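Local coordinates for beta-galacturonidase (Eisenbergiella tayi, PDB 6NCW), which hydrolyses beta-galacturonides as a family 2 glycoside hydrolase of a gut bacterium, and may also have some beta-glucuronidase activity, at residues K432-V437 against N530-V535; P477-W482 against Q487-K492; V507-F512 against D550-L555; F512-V517 against R540-Y545. One frame throughout, in Å; residues are numbered along the deposited sequence.

Interaction 1 (K432-V437 against N530-V535); sequences KWYHDV and NNKGIV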
loop_
_atom_site.group_PDB
_atom_site.type_symbol
_atom_site.label_atom_id
_atom_site.label_comp_id
_atom_site.label_asym_id
_atom_site.label_seq_id
_atom_site.Cartn_x
_atom_site.Cartn_y
_atom_site.Cartn_z
ATOM N N LYS A 432 5.038 24.992 -9.268
ATOM C CA LYS A 432 5.723 23.889 -8.600
ATOM C C LYS A 432 4.960 22.575 -8.761
ATOM O O LYS A 432 5.413 21.530 -8.245
ATOM C CB LYS A 432 6.015 24.172 -7.117
ATOM C CG LYS A 432 7.125 25.216 -6.961
ATOM C CD LYS A 432 8.258 24.896 -7.946
ATOM C CE LYS A 432 9.523 25.716 -7.686
ATOM N NZ LYS A 432 10.151 25.341 -6.381
ATOM N N TRP A 433 3.848 22.559 -9.498
ATOM C CA TRP A 433 3.272 21.289 -9.925
ATOM C C TRP A 433 3.229 21.210 -11.446
ATOM O O TRP A 433 3.997 20.446 -12.024
ATOM C CB TRP A 433 1.901 21.049 -9.288
ATOM C CG TRP A 433 1.393 19.674 -9.630
ATOM C CD1 TRP A 433 0.371 19.366 -10.476
ATOM C CD2 TRP A 433 1.937 18.418 -9.187
ATOM N NE1 TRP A 433 0.219 17.997 -10.572
ATOM C CE2 TRP A 433 1.169 17.392 -9.791
ATOM C CE3 TRP A 433 2.978 18.063 -8.326
ATOM C CZ2 TRP A 433 1.419 16.037 -9.567
ATOM C CZ3 TRP A 433 3.233 16.693 -8.107
ATOM C CH2 TRP A 433 2.452 15.715 -8.718
ATOM N N TYR A 434 2.382 21.982 -12.114
ATOM C CA TYR A 434 2.315 21.990 -13.570
ATOM C C TYR A 434 3.333 22.923 -14.229
ATOM O O TYR A 434 3.493 22.849 -15.444
ATOM C CB TYR A 434 0.905 22.393 -14.024
ATOM C CG TYR A 434 -0.166 21.362 -13.750
ATOM C CD1 TYR A 434 0.015 20.025 -14.109
ATOM C CD2 TYR A 434 -1.365 21.720 -13.130
ATOM C CE1 TYR A 434 -0.973 19.067 -13.859
ATOM C CE2 TYR A 434 -2.352 20.775 -12.870
ATOM C CZ TYR A 434 -2.148 19.443 -13.241
ATOM O OH TYR A 434 -3.126 18.502 -12.997
ATOM N N HIS A 435 3.988 23.818 -13.479
ATOM C CA HIS A 435 4.984 24.758 -14.008
ATOM C C HIS A 435 6.140 24.824 -13.026
ATOM O O HIS A 435 5.917 25.086 -11.842
ATOM C CB HIS A 435 4.416 26.181 -14.174
ATOM C CG HIS A 435 3.113 26.234 -14.899
ATOM N ND1 HIS A 435 3.004 25.999 -16.256
ATOM C CD2 HIS A 435 1.857 26.486 -14.457
ATOM C CE1 HIS A 435 1.737 26.109 -16.621
ATOM N NE2 HIS A 435 1.019 26.397 -15.547
ATOM N N ASP A 436 7.367 24.617 -13.497
ATOM C CA ASP A 436 8.507 24.711 -12.587
ATOM C C ASP A 436 9.040 26.137 -12.623
ATOM O O ASP A 436 9.914 26.487 -13.413
ATOM C CB ASP A 436 9.566 23.673 -12.923
ATOM C CG ASP A 436 9.194 22.294 -12.393
ATOM O OD1 ASP A 436 8.746 22.210 -11.214
ATOM O OD2 ASP A 436 9.313 21.307 -13.161
ATOM N N VAL A 437 8.471 26.961 -11.751
ATOM C CA VAL A 437 8.747 28.382 -11.554
ATOM C C VAL A 437 8.562 28.592 -10.058
ATOM O O VAL A 437 7.603 28.044 -9.491
ATOM C CB VAL A 437 7.779 29.281 -12.347
ATOM C CG1 VAL A 437 8.057 30.743 -12.057
ATOM C CG2 VAL A 437 7.859 29.007 -13.851
ATOM N N ASN A 530 -8.253 12.294 -9.138
ATOM C CA ASN A 530 -7.490 13.516 -8.910
ATOM C C ASN A 530 -6.831 13.347 -7.549
ATOM O O ASN A 530 -7.524 13.158 -6.541
ATOM C CB ASN A 530 -8.391 14.757 -8.958
ATOM C CG ASN A 530 -7.606 16.083 -8.853
ATOM O OD1 ASN A 530 -6.928 16.340 -7.862
ATOM N ND2 ASN A 530 -7.728 16.929 -9.868
ATOM N N ASN A 531 -5.495 13.362 -7.522
ATOM C CA ASN A 531 -4.734 12.948 -6.349
ATOM C C ASN A 531 -4.216 14.118 -5.527
ATOM O O ASN A 531 -3.252 13.950 -4.761
ATOM C CB ASN A 531 -3.553 12.066 -6.770
ATOM C CG ASN A 531 -4.000 10.821 -7.487
ATOM O OD1 ASN A 531 -4.292 9.822 -6.852
ATOM N ND2 ASN A 531 -4.049 10.871 -8.818
ATOM N N LYS A 532 -4.812 15.296 -5.672
ATOM C CA LYS A 532 -4.264 16.468 -5.015
ATOM C C LYS A 532 -4.877 16.691 -3.653
ATOM O O LYS A 532 -4.693 17.764 -3.069
ATOM C CB LYS A 532 -4.434 17.687 -5.911
ATOM C CG LYS A 532 -3.729 17.504 -7.274
ATOM C CD LYS A 532 -3.618 18.805 -8.045
ATOM C CE LYS A 532 -2.942 18.592 -9.409
ATOM N NZ LYS A 532 -3.792 17.858 -10.364
ATOM N N GLY A 533 -5.604 15.704 -3.133
ATOM C CA GLY A 533 -6.109 15.817 -1.782
ATOM C C GLY A 533 -4.979 15.973 -0.781
ATOM O O GLY A 533 -3.872 15.450 -0.958
ATOM N N ILE A 534 -5.254 16.757 0.259
ATOM C CA ILE A 534 -4.432 16.740 1.462
ATOM C C ILE A 534 -4.755 15.514 2.324
ATOM O O ILE A 534 -3.925 15.089 3.134
ATOM C CB ILE A 534 -4.639 18.068 2.211
ATOM C CG1 ILE A 534 -4.233 19.274 1.313
ATOM C CG2 ILE A 534 -3.931 18.062 3.583
ATOM C CD1 ILE A 534 -2.789 19.240 0.710
ATOM N N VAL A 535 -5.949 14.938 2.183
ATOM C CA VAL A 535 -6.255 13.604 2.688
ATOM C C VAL A 535 -6.594 12.758 1.467
ATOM O O VAL A 535 -6.965 13.304 0.427
ATOM C CB VAL A 535 -7.403 13.590 3.730
ATOM C CG1 VAL A 535 -7.057 14.453 4.942
ATOM C CG2 VAL A 535 -8.782 14.017 3.112
HETATM O O HOH W 1 -1.713 16.138 -11.889
#
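Lys532 reaches across to Tyr434 and Trp433 in the sugar-binding pocket of the TIM-barrel domain; Tyr434, Lys532 and the nearby Asn530 all bind galacturonate in this protein. Lys532 contributes most of the buried surface. Its chain is extended as far as CE and bends at the last torsion (chi4 71°), which brings Lys532 NZ to Tyr434 OH as a hydrogen-bond donor at 2.8 Å. Lys532 CE rests 3.4 Å from Trp433 NE1, an oblique approach to the indole. The two aromatic side chains also touch: CD1 of Trp433 lies 3.5 Å above the plane of the Tyr434 ring, over its centre, while Tyr434 CE2 is at the indole edge. The phenol thus has both an aromatic and a polar neighbour to position it. An Asx turn orders the backbone of the lysine, Lys532 N donating to Asn530 OD1 at 3.2 Å. A water completes the link, accepting from Trp433 NE1 at 3.0 Å and from Lys532 NZ at 3.1 Å.

Interaction 2 (P477-W482 against Q487-K492); sequences PAHVKW and QVQALK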
loop_
_atom_site.group_PDB
_atom_site.type_symbol
_atom_site.label_atom_id
_atom_site.label_comp_id
_atom_site.label_asym_id
_atom_site.label_seq_id
_atom_site.Cartn_x
_atom_site.Cartn_y
_atom_site.Cartn_z
ATOM N N PRO A 477 12.986 8.713 -0.964
ATOM C CA PRO A 477 14.088 9.655 -0.714
ATOM C C PRO A 477 14.327 10.630 -1.864
ATOM O O PRO A 477 14.825 11.734 -1.633
ATOM C CB PRO A 477 15.300 8.730 -0.508
ATOM C CG PRO A 477 14.725 7.445 -0.024
ATOM C CD PRO A 477 13.390 7.313 -0.738
ATOM N N ALA A 478 14.000 10.261 -3.103
ATOM C CA ALA A 478 14.239 11.192 -4.204
ATOM C C ALA A 478 13.221 12.333 -4.261
ATOM O O ALA A 478 13.428 13.289 -5.018
ATOM C CB ALA A 478 14.263 10.436 -5.535
ATOM N N HIS A 479 12.134 12.259 -3.491
ATOM C CA HIS A 479 11.099 13.291 -3.509
ATOM C C HIS A 479 10.616 13.588 -4.929
ATOM O O HIS A 479 10.389 14.742 -5.287
ATOM C CB HIS A 479 11.594 14.580 -2.846
ATOM C CG HIS A 479 11.989 14.424 -1.407
ATOM N ND1 HIS A 479 12.267 15.506 -0.597
ATOM C CD2 HIS A 479 12.141 13.325 -0.630
ATOM C CE1 HIS A 479 12.579 15.080 0.615
ATOM N NE2 HIS A 479 12.510 13.760 0.621
ATOM N N VAL A 480 10.474 12.543 -5.756
ATOM C CA VAL A 480 9.921 12.742 -7.099
ATOM C C VAL A 480 8.456 13.226 -7.012
ATOM O O VAL A 480 7.755 13.015 -6.014
ATOM C CB VAL A 480 10.025 11.452 -7.927
ATOM C CG1 VAL A 480 11.453 10.915 -7.893
ATOM C CG2 VAL A 480 9.048 10.403 -7.398
ATOM N N LYS A 481 8.000 13.882 -8.076
ATOM C CA LYS A 481 6.591 14.224 -8.165
ATOM C C LYS A 481 5.746 12.958 -8.078
ATOM O O LYS A 481 6.140 11.888 -8.557
ATOM C CB LYS A 481 6.289 15.002 -9.457
ATOM C CG LYS A 481 6.742 16.461 -9.372
ATOM C CD LYS A 481 6.545 17.255 -10.667
ATOM C CE LYS A 481 7.052 18.696 -10.462
ATOM N NZ LYS A 481 6.893 19.528 -11.668
ATOM N N TRP A 482 4.593 13.105 -7.420
ATOM C CA TRP A 482 3.612 12.107 -6.985
ATOM C C TRP A 482 3.956 11.500 -5.623
ATOM O O TRP A 482 3.098 10.855 -5.028
ATOM C CB TRP A 482 3.381 10.974 -8.008
ATOM C CG TRP A 482 2.854 11.479 -9.362
ATOM C CD1 TRP A 482 3.521 11.479 -10.563
ATOM C CD2 TRP A 482 1.556 12.042 -9.628
ATOM N NE1 TRP A 482 2.716 12.014 -11.560
ATOM C CE2 TRP A 482 1.507 12.362 -11.008
ATOM C CE3 TRP A 482 0.433 12.322 -8.831
ATOM C CZ2 TRP A 482 0.381 12.939 -11.600
ATOM C CZ3 TRP A 482 -0.683 12.883 -9.430
ATOM C CH2 TRP A 482 -0.700 13.199 -10.794
ATOM N N GLN A 487 4.967 16.542 -2.245
ATOM C CA GLN A 487 3.773 17.341 -2.003
ATOM C C GLN A 487 3.957 18.223 -0.776
ATOM O O GLN A 487 3.439 19.344 -0.727
ATOM C CB GLN A 487 2.540 16.456 -1.829
ATOM C CG GLN A 487 1.258 17.273 -1.658
ATOM C CD GLN A 487 0.057 16.436 -1.225
ATOM O OE1 GLN A 487 0.146 15.618 -0.286
ATOM N NE2 GLN A 487 -1.073 16.633 -1.903
ATOM N N VAL A 488 4.673 17.717 0.233
ATOM C CA VAL A 488 4.991 18.513 1.414
ATOM C C VAL A 488 5.728 19.784 1.004
ATOM O O VAL A 488 5.349 20.892 1.396
ATOM C CB VAL A 488 5.828 17.685 2.407
ATOM C CG1 VAL A 488 6.525 18.618 3.439
ATOM C CG2 VAL A 488 4.965 16.650 3.096
ATOM N N GLN A 489 6.773 19.636 0.178
ATOM C CA GLN A 489 7.594 20.774 -0.228
ATOM C C GLN A 489 6.790 21.770 -1.048
ATOM O O GLN A 489 6.910 22.983 -0.859
ATOM C CB GLN A 489 8.801 20.307 -1.045
ATOM C CG GLN A 489 9.653 19.218 -0.400
ATOM C CD GLN A 489 10.699 18.615 -1.361
ATOM O OE1 GLN A 489 11.468 17.727 -0.975
ATOM N NE2 GLN A 489 10.721 19.095 -2.613
ATOM N N ALA A 490 6.005 21.279 -2.007
ATOM C CA ALA A 490 5.201 22.162 -2.844
ATOM C C ALA A 490 4.226 22.989 -2.005
ATOM O O ALA A 490 4.164 24.220 -2.135
ATOM C CB ALA A 490 4.446 21.344 -3.889
ATOM N N LEU A 491 3.477 22.332 -1.114
ATOM C CA LEU A 491 2.465 23.050 -0.338
ATOM C C LEU A 491 3.109 24.063 0.601
ATOM O O LEU A 491 2.590 25.170 0.777
ATOM C CB LEU A 491 1.587 22.067 0.437
ATOM C CG LEU A 491 0.282 21.604 -0.241
ATOM C CD1 LEU A 491 -0.686 22.771 -0.362
ATOM C CD2 LEU A 491 0.566 21.013 -1.622
ATOM N N LYS A 492 4.254 23.715 1.195
ATOM C CA LYS A 492 4.942 24.667 2.061
ATOM C C LYS A 492 5.293 25.942 1.294
ATOM O O LYS A 492 4.971 27.054 1.726
ATOM C CB LYS A 492 6.192 24.009 2.659
ATOM C CG LYS A 492 6.805 24.804 3.806
ATOM C CD LYS A 492 8.088 24.159 4.329
ATOM C CE LYS A 492 8.575 24.860 5.603
ATOM N NZ LYS A 492 9.537 24.001 6.368
#
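His479 meets Gln489 where the loop after strand 461-466 of the TIM barrel approaches the first turns of helix 484-500, at the protein surface. The His479 side chain starts out toward the helix, with CG beside the backbone N (chi1 -60°). From CB outward, the nearest atom across the contact is each time the amide oxygen of Gln489. His479 CB lies 3.7 Å from Gln489 OE1, and His479 CG, the next atom, is closer to Gln489 OE1 at 3.4 Å. His479 ND1 comes to 2.4 Å from Gln489 OE1, and His479 CE1, beyond it, is again 3.3 Å from that oxygen. OE1 therefore sits at the ring edge, near its plane, centred on ND1. The geometry fits an ND1-to-OE1 hydrogen bond, but the separation is too short to be taken literally, so its exact length is doubtful. Gln489 gets there with a chain extended beyond CG, and the two side chains cross at about a right angle. Further along the loop, Lys481 makes a cation-pi contact with Phe522 of the second subunit, and Trp482 NE1 donates to that residue's carbonyl oxygen. The imidazole and amide planes stand 58° apart, and Gln489 CD remains 3.6 Å from His479 ND1.

Interaction 3 (V507-F512 against D550-L555); sequences VYIWQF and DSYRSL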
loop_
_atom_site.group_PDB
_atom_site.type_symbol
_atom_site.label_atom_id
_atom_site.label_comp_id
_atom_site.label_asym_id
_atom_site.label_seq_id
_atom_site.Cartn_x
_atom_site.Cartn_y
_atom_site.Cartn_z
ATOM N N VAL A 507 -6.565 32.083 0.070
ATOM C CA VAL A 507 -6.304 30.928 -0.789
ATOM C C VAL A 507 -7.302 29.815 -0.478
ATOM O O VAL A 507 -7.701 29.624 0.678
ATOM C CB VAL A 507 -4.849 30.417 -0.596
ATOM C CG1 VAL A 507 -4.590 30.080 0.873
ATOM C CG2 VAL A 507 -4.597 29.165 -1.442
ATOM N N TYR A 508 -7.700 29.067 -1.521
ATOM C CA TYR A 508 -8.308 27.746 -1.367
ATOM C C TYR A 508 -7.342 26.715 -1.921
ATOM O O TYR A 508 -7.017 26.733 -3.114
ATOM C CB TYR A 508 -9.660 27.609 -2.074
ATOM C CG TYR A 508 -10.750 28.444 -1.483
ATOM C CD1 TYR A 508 -11.078 29.680 -2.040
ATOM C CD2 TYR A 508 -11.458 28.013 -0.361
ATOM C CE1 TYR A 508 -12.075 30.475 -1.491
ATOM C CE2 TYR A 508 -12.466 28.793 0.187
ATOM C CZ TYR A 508 -12.761 30.031 -0.375
ATOM O OH TYR A 508 -13.754 30.821 0.162
ATOM N N ILE A 509 -6.889 25.822 -1.047
ATOM C CA ILE A 509 -6.081 24.694 -1.482
ATOM C C ILE A 509 -6.898 23.781 -2.388
ATOM O O ILE A 509 -8.048 23.424 -2.083
ATOM C CB ILE A 509 -5.541 23.938 -0.258
ATOM C CG1 ILE A 509 -4.480 24.804 0.446
ATOM C CG2 ILE A 509 -4.909 22.620 -0.690
ATOM C CD1 ILE A 509 -4.172 24.399 1.850
ATOM N N TRP A 510 -6.303 23.392 -3.507
ATOM C CA TRP A 510 -6.821 22.297 -4.312
ATOM C C TRP A 510 -6.036 21.057 -3.906
ATOM O O TRP A 510 -4.848 20.956 -4.225
ATOM C CB TRP A 510 -6.674 22.559 -5.816
ATOM C CG TRP A 510 -7.238 21.389 -6.563
ATOM C CD1 TRP A 510 -6.600 20.214 -6.858
ATOM C CD2 TRP A 510 -8.608 21.228 -7.007
ATOM N NE1 TRP A 510 -7.472 19.346 -7.486
ATOM C CE2 TRP A 510 -8.708 19.944 -7.586
ATOM C CE3 TRP A 510 -9.744 22.053 -6.978
ATOM C CZ2 TRP A 510 -9.901 19.464 -8.146
ATOM C CZ3 TRP A 510 -10.930 21.579 -7.538
ATOM C CH2 TRP A 510 -10.995 20.287 -8.111
ATOM N N GLN A 511 -6.676 20.108 -3.203
ATOM C CA GLN A 511 -8.051 20.157 -2.749
ATOM C C GLN A 511 -8.110 19.363 -1.448
ATOM O O GLN A 511 -7.108 18.860 -0.990
ATOM C CB GLN A 511 -9.033 19.590 -3.802
ATOM C CG GLN A 511 -8.825 18.110 -4.122
ATOM C CD GLN A 511 -9.927 17.523 -5.009
ATOM O OE1 GLN A 511 -11.132 17.843 -4.850
ATOM N NE2 GLN A 511 -9.521 16.666 -5.961
ATOM N N PHE A 512 -9.294 19.253 -0.846
ATOM C CA PHE A 512 -9.405 18.574 0.442
ATOM C C PHE A 512 -9.042 17.091 0.337
ATOM O O PHE A 512 -8.168 16.597 1.061
ATOM C CB PHE A 512 -10.825 18.739 0.998
ATOM C CG PHE A 512 -11.103 17.861 2.177
ATOM C CD1 PHE A 512 -12.094 16.897 2.122
ATOM C CD2 PHE A 512 -10.353 17.984 3.339
ATOM C CE1 PHE A 512 -12.349 16.079 3.222
ATOM C CE2 PHE A 512 -10.581 17.165 4.428
ATOM C CZ PHE A 512 -11.588 16.217 4.378
ATOM N N ASP A 550 0.141 23.443 10.061
ATOM C CA ASP A 550 1.075 24.426 10.606
ATOM C C ASP A 550 0.828 25.808 10.022
ATOM O O ASP A 550 0.846 26.806 10.750
ATOM C CB ASP A 550 2.516 24.018 10.331
ATOM C CG ASP A 550 2.964 22.840 11.175
ATOM O OD1 ASP A 550 2.268 22.487 12.155
ATOM O OD2 ASP A 550 4.015 22.250 10.833
ATOM N N SER A 551 0.601 25.887 8.709
ATOM C CA SER A 551 0.390 27.182 8.070
ATOM C C SER A 551 -0.928 27.815 8.506
ATOM O O SER A 551 -0.953 28.965 8.954
ATOM C CB SER A 551 0.429 27.038 6.552
ATOM O OG SER A 551 0.043 28.253 5.938
ATOM N N TYR A 552 -2.038 27.074 8.386
ATOM C CA TYR A 552 -3.346 27.673 8.639
ATOM C C TYR A 552 -3.564 27.967 10.124
ATOM O O TYR A 552 -4.269 28.919 10.468
ATOM C CB TYR A 552 -4.458 26.762 8.124
ATOM C CG TYR A 552 -4.770 26.846 6.637
ATOM C CD1 TYR A 552 -3.960 27.558 5.759
ATOM C CD2 TYR A 552 -5.891 26.214 6.123
ATOM C CE1 TYR A 552 -4.264 27.637 4.396
ATOM C CE2 TYR A 552 -6.197 26.277 4.770
ATOM C CZ TYR A 552 -5.389 26.990 3.911
ATOM O OH TYR A 552 -5.719 27.051 2.567
ATOM N N ARG A 553 -3.011 27.143 11.013
ATOM C CA ARG A 553 -3.144 27.396 12.444
ATOM C C ARG A 553 -2.303 28.578 12.921
ATOM O O ARG A 553 -2.513 29.061 14.036
ATOM C CB ARG A 553 -2.757 26.143 13.224
ATOM C CG ARG A 553 -3.740 25.006 13.086
ATOM C CD ARG A 553 -4.357 24.799 14.423
ATOM N NE ARG A 553 -4.639 23.409 14.722
ATOM C CZ ARG A 553 -5.871 22.943 14.878
ATOM N NH1 ARG A 553 -6.902 23.779 14.745
ATOM N NH2 ARG A 553 -6.066 21.650 15.153
ATOM N N SER A 554 -1.369 29.065 12.113
ATOM C CA SER A 554 -0.555 30.208 12.494
ATOM C C SER A 554 -1.175 31.534 12.066
ATOM O O SER A 554 -0.521 32.577 12.162
ATOM C CB SER A 554 0.841 30.071 11.894
ATOM O OG SER A 554 0.798 30.269 10.494
ATOM N N LEU A 555 -2.406 31.520 11.575
ATOM C CA LEU A 555 -2.997 32.726 11.033
ATOM C C LEU A 555 -4.428 32.807 11.513
ATOM O O LEU A 555 -5.085 31.782 11.713
ATOM C CB LEU A 555 -2.936 32.745 9.502
ATOM C CG LEU A 555 -1.565 32.994 8.863
ATOM C CD1 LEU A 555 -1.633 32.646 7.404
ATOM C CD2 LEU A 555 -1.134 34.439 9.027
#
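Tyr552 and Ile509 approach from opposite directions, helix side chain against strand side chain, and meet at the phenol end of the tyrosine. Ile509 CD1 lies 3.2 Å from Tyr552 OH and 3.5 Å from Tyr552 CZ, and Ile509 CG1 is 3.3 Å from the same hydroxyl. The methyl and methylene are thus packed tightly about the C-O bond, reaching the ring obliquely. Val507, two residues back and also directed at the helix, crosses the tyrosine at a slant; Val507 CG1 stands between backbone N and carbonyl carbon (chi1 56°) and comes to 3.6 Å from Tyr552 OH. Although these aliphatic groups crowd it, the buried hydroxyl is satisfied by a hydrogen bond with Gly274 O on the adjoining strand 268-276. Tyr552 consequently touches two neighbouring strands. Val507 and Ile509, alternate residues on the outer face of the barrel and covered by helix 544-553, show the strand-to-helix packing of a TIM barrel: strand 504-509 is the eighth parallel strand, which closes the barrel against the first, 268-276.

Interaction 4 (F512-V517 against R540-Y545); sequences FCDVRV and RPKLAY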
loop_
_atom_site.group_PDB
_atom_site.type_symbol
_atom_site.label_atom_id
_atom_site.label_comp_id
_atom_site.label_asym_id
_atom_site.label_seq_id
_atom_site.Cartn_x
_atom_site.Cartn_y
_atom_site.Cartn_z
ATOM N N PHE A 512 -9.294 19.253 -0.846
ATOM C CA PHE A 512 -9.405 18.574 0.442
ATOM C C PHE A 512 -9.042 17.091 0.337
ATOM O O PHE A 512 -8.168 16.597 1.061
ATOM C CB PHE A 512 -10.825 18.739 0.998
ATOM C CG PHE A 512 -11.103 17.861 2.177
ATOM C CD1 PHE A 512 -12.094 16.897 2.122
ATOM C CD2 PHE A 512 -10.353 17.984 3.339
ATOM C CE1 PHE A 512 -12.349 16.079 3.222
ATOM C CE2 PHE A 512 -10.581 17.165 4.428
ATOM C CZ PHE A 512 -11.588 16.217 4.378
ATOM N N CYS A 513 -9.735 16.345 -0.528
ATOM C CA CYS A 513 -9.560 14.899 -0.572
ATOM C C CYS A 513 -9.383 14.458 -2.015
ATOM O O CYS A 513 -9.707 15.188 -2.948
ATOM C CB CYS A 513 -10.743 14.161 0.060
ATOM S SG CYS A 513 -12.300 14.459 -0.797
ATOM N N ASP A 514 -8.824 13.266 -2.198
ATOM C CA ASP A 514 -8.738 12.718 -3.551
ATOM C C ASP A 514 -10.143 12.394 -4.044
ATOM O O ASP A 514 -11.017 12.039 -3.253
ATOM C CB ASP A 514 -7.879 11.462 -3.582
ATOM C CG ASP A 514 -6.426 11.730 -3.185
ATOM O OD1 ASP A 514 -5.939 12.887 -3.263
ATOM O OD2 ASP A 514 -5.760 10.762 -2.788
ATOM N N VAL A 515 -10.360 12.526 -5.355
ATOM C CA VAL A 515 -11.699 12.480 -5.957
ATOM C C VAL A 515 -11.665 11.597 -7.198
ATOM O O VAL A 515 -10.757 11.730 -8.025
ATOM C CB VAL A 515 -12.204 13.884 -6.354
ATOM C CG1 VAL A 515 -13.530 13.780 -7.121
ATOM C CG2 VAL A 515 -12.319 14.820 -5.118
ATOM N N ARG A 516 -12.671 10.722 -7.346
ATOM C CA ARG A 516 -12.811 9.918 -8.557
ATOM C C ARG A 516 -13.124 10.824 -9.743
ATOM O O ARG A 516 -13.907 11.767 -9.621
ATOM C CB ARG A 516 -13.918 8.868 -8.357
ATOM C CG ARG A 516 -14.333 8.085 -9.622
ATOM C CD ARG A 516 -13.243 7.088 -10.084
ATOM N NE ARG A 516 -13.091 5.998 -9.111
ATOM C CZ ARG A 516 -11.983 5.305 -8.896
ATOM N NH1 ARG A 516 -10.854 5.607 -9.550
ATOM N NH2 ARG A 516 -12.000 4.319 -7.999
ATOM N N VAL A 517 -12.506 10.544 -10.898
ATOM C CA VAL A 517 -12.749 11.310 -12.127
ATOM C C VAL A 517 -13.187 10.402 -13.279
ATOM O O VAL A 517 -13.268 9.175 -13.127
ATOM C CB VAL A 517 -11.501 12.115 -12.535
ATOM C CG1 VAL A 517 -11.107 13.092 -11.406
ATOM C CG2 VAL A 517 -10.372 11.174 -12.856
ATOM N N ARG A 540 -7.558 9.670 4.887
ATOM C CA ARG A 540 -6.304 9.419 5.595
ATOM C C ARG A 540 -5.337 10.571 5.335
ATOM O O ARG A 540 -5.128 10.944 4.175
ATOM C CB ARG A 540 -5.678 8.101 5.151
ATOM C CG ARG A 540 -6.553 6.873 5.468
ATOM C CD ARG A 540 -5.859 5.562 5.045
ATOM N NE ARG A 540 -5.770 5.408 3.583
ATOM C CZ ARG A 540 -5.441 4.275 2.976
ATOM N NH1 ARG A 540 -5.149 3.197 3.706
ATOM N NH2 ARG A 540 -5.375 4.227 1.648
ATOM N N PRO A 541 -4.758 11.167 6.367
ATOM C CA PRO A 541 -3.912 12.358 6.146
ATOM C C PRO A 541 -2.601 11.996 5.459
ATOM O O PRO A 541 -1.889 11.089 5.890
ATOM C CB PRO A 541 -3.682 12.913 7.561
ATOM C CG PRO A 541 -4.103 11.819 8.509
ATOM C CD PRO A 541 -5.082 10.935 7.785
ATOM N N LYS A 542 -2.307 12.684 4.354
ATOM C CA LYS A 542 -1.012 12.571 3.698
ATOM C C LYS A 542 0.025 13.363 4.500
ATOM O O LYS A 542 -0.317 14.072 5.447
ATOM C CB LYS A 542 -1.096 13.087 2.261
ATOM C CG LYS A 542 -2.028 12.292 1.359
ATOM C CD LYS A 542 -2.064 12.856 -0.050
ATOM C CE LYS A 542 -3.297 12.325 -0.798
ATOM N NZ LYS A 542 -3.462 12.967 -2.105
ATOM N N LEU A 543 1.309 13.232 4.136
ATOM C CA LEU A 543 2.336 13.947 4.896
ATOM C C LEU A 543 2.088 15.455 4.876
ATOM O O LEU A 543 2.212 16.121 5.909
ATOM C CB LEU A 543 3.739 13.625 4.366
ATOM C CG LEU A 543 4.273 12.185 4.449
ATOM C CD1 LEU A 543 5.652 12.084 3.809
ATOM C CD2 LEU A 543 4.355 11.734 5.904
ATOM N N ALA A 544 1.696 16.002 3.717
ATOM C CA ALA A 544 1.418 17.430 3.588
ATOM C C ALA A 544 0.333 17.925 4.541
ATOM O O ALA A 544 0.176 19.135 4.692
ATOM C CB ALA A 544 1.007 17.762 2.152
ATOM N N TYR A 545 -0.415 17.035 5.186
ATOM C CA TYR A 545 -1.454 17.480 6.105
ATOM C C TYR A 545 -0.860 18.324 7.227
ATOM O O TYR A 545 -1.432 19.353 7.614
ATOM C CB TYR A 545 -2.191 16.253 6.637
ATOM C CG TYR A 545 -3.361 16.456 7.578
ATOM C CD1 TYR A 545 -3.166 16.833 8.906
ATOM C CD2 TYR A 545 -4.658 16.149 7.167
ATOM C CE1 TYR A 545 -4.222 16.957 9.773
ATOM C CE2 TYR A 545 -5.718 16.262 8.025
ATOM C CZ TYR A 545 -5.504 16.671 9.319
ATOM O OH TYR A 545 -6.577 16.777 10.157
#
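Lys542, its chain extended beyond CG, runs toward the carboxylate of Asp514, which comes from the opposite direction, and its NZ and CE overlap the acid group. In this salt bridge Lys542 NZ donates to Asp514 OD1 at 2.7 Å, using the syn lone pair of that oxygen, while the bond from Lys542 NZ to Asp514 OD2 is weak at 3.3 Å. Lys542 CE lies 3.5 Å from Asp514 OD2, so the carboxylate meets the methylene as well as the ammonium. The lysine spans the gap from the residues leading into helix 544-553 to the loop before strand 515-516. Both groups are buried: Lys542 NZ also bonds to Gly533 O and Ala470 O, while Asp514 OD1 accepts from Gly533 N and OD2 forms a salt bridge with Arg527. Flanked by two cations, the aspartate would be expected to stay ionised, although Glu537 close to OD2 may partly offset this. The ion pair therefore compensates buried charge while gripping Gly533, next to galacturonate-binding Lys532, through both its N-H and its carbonyl.

How the interactions relate
Interactions 3 and 4 are wholly buried and interaction 1 largely so, with Tyr434 exposed at the sugar site, whereas interaction 2 lies on the surface. Their chemistry follows position: interaction 3 is mainly hydrocarbon packing behind the barrel wall, interaction 4 a buried ion pair, interaction 1 a polar and aromatic site open to a ligand, and interaction 2 a single polar contact. Loop 530-535 is the common thread. Gly533 O probably accepts from Gln487 NE2 of interaction 2 (3.2 Å), while Ile534 N and Val535 N probably hydrogen-bond to Gln511 O and Phe512 O, respectively. Interactions 3 and 4 share Phe512 and both use helix 544-553, whose start packs on Gln487 and Val488 of helix 484-500.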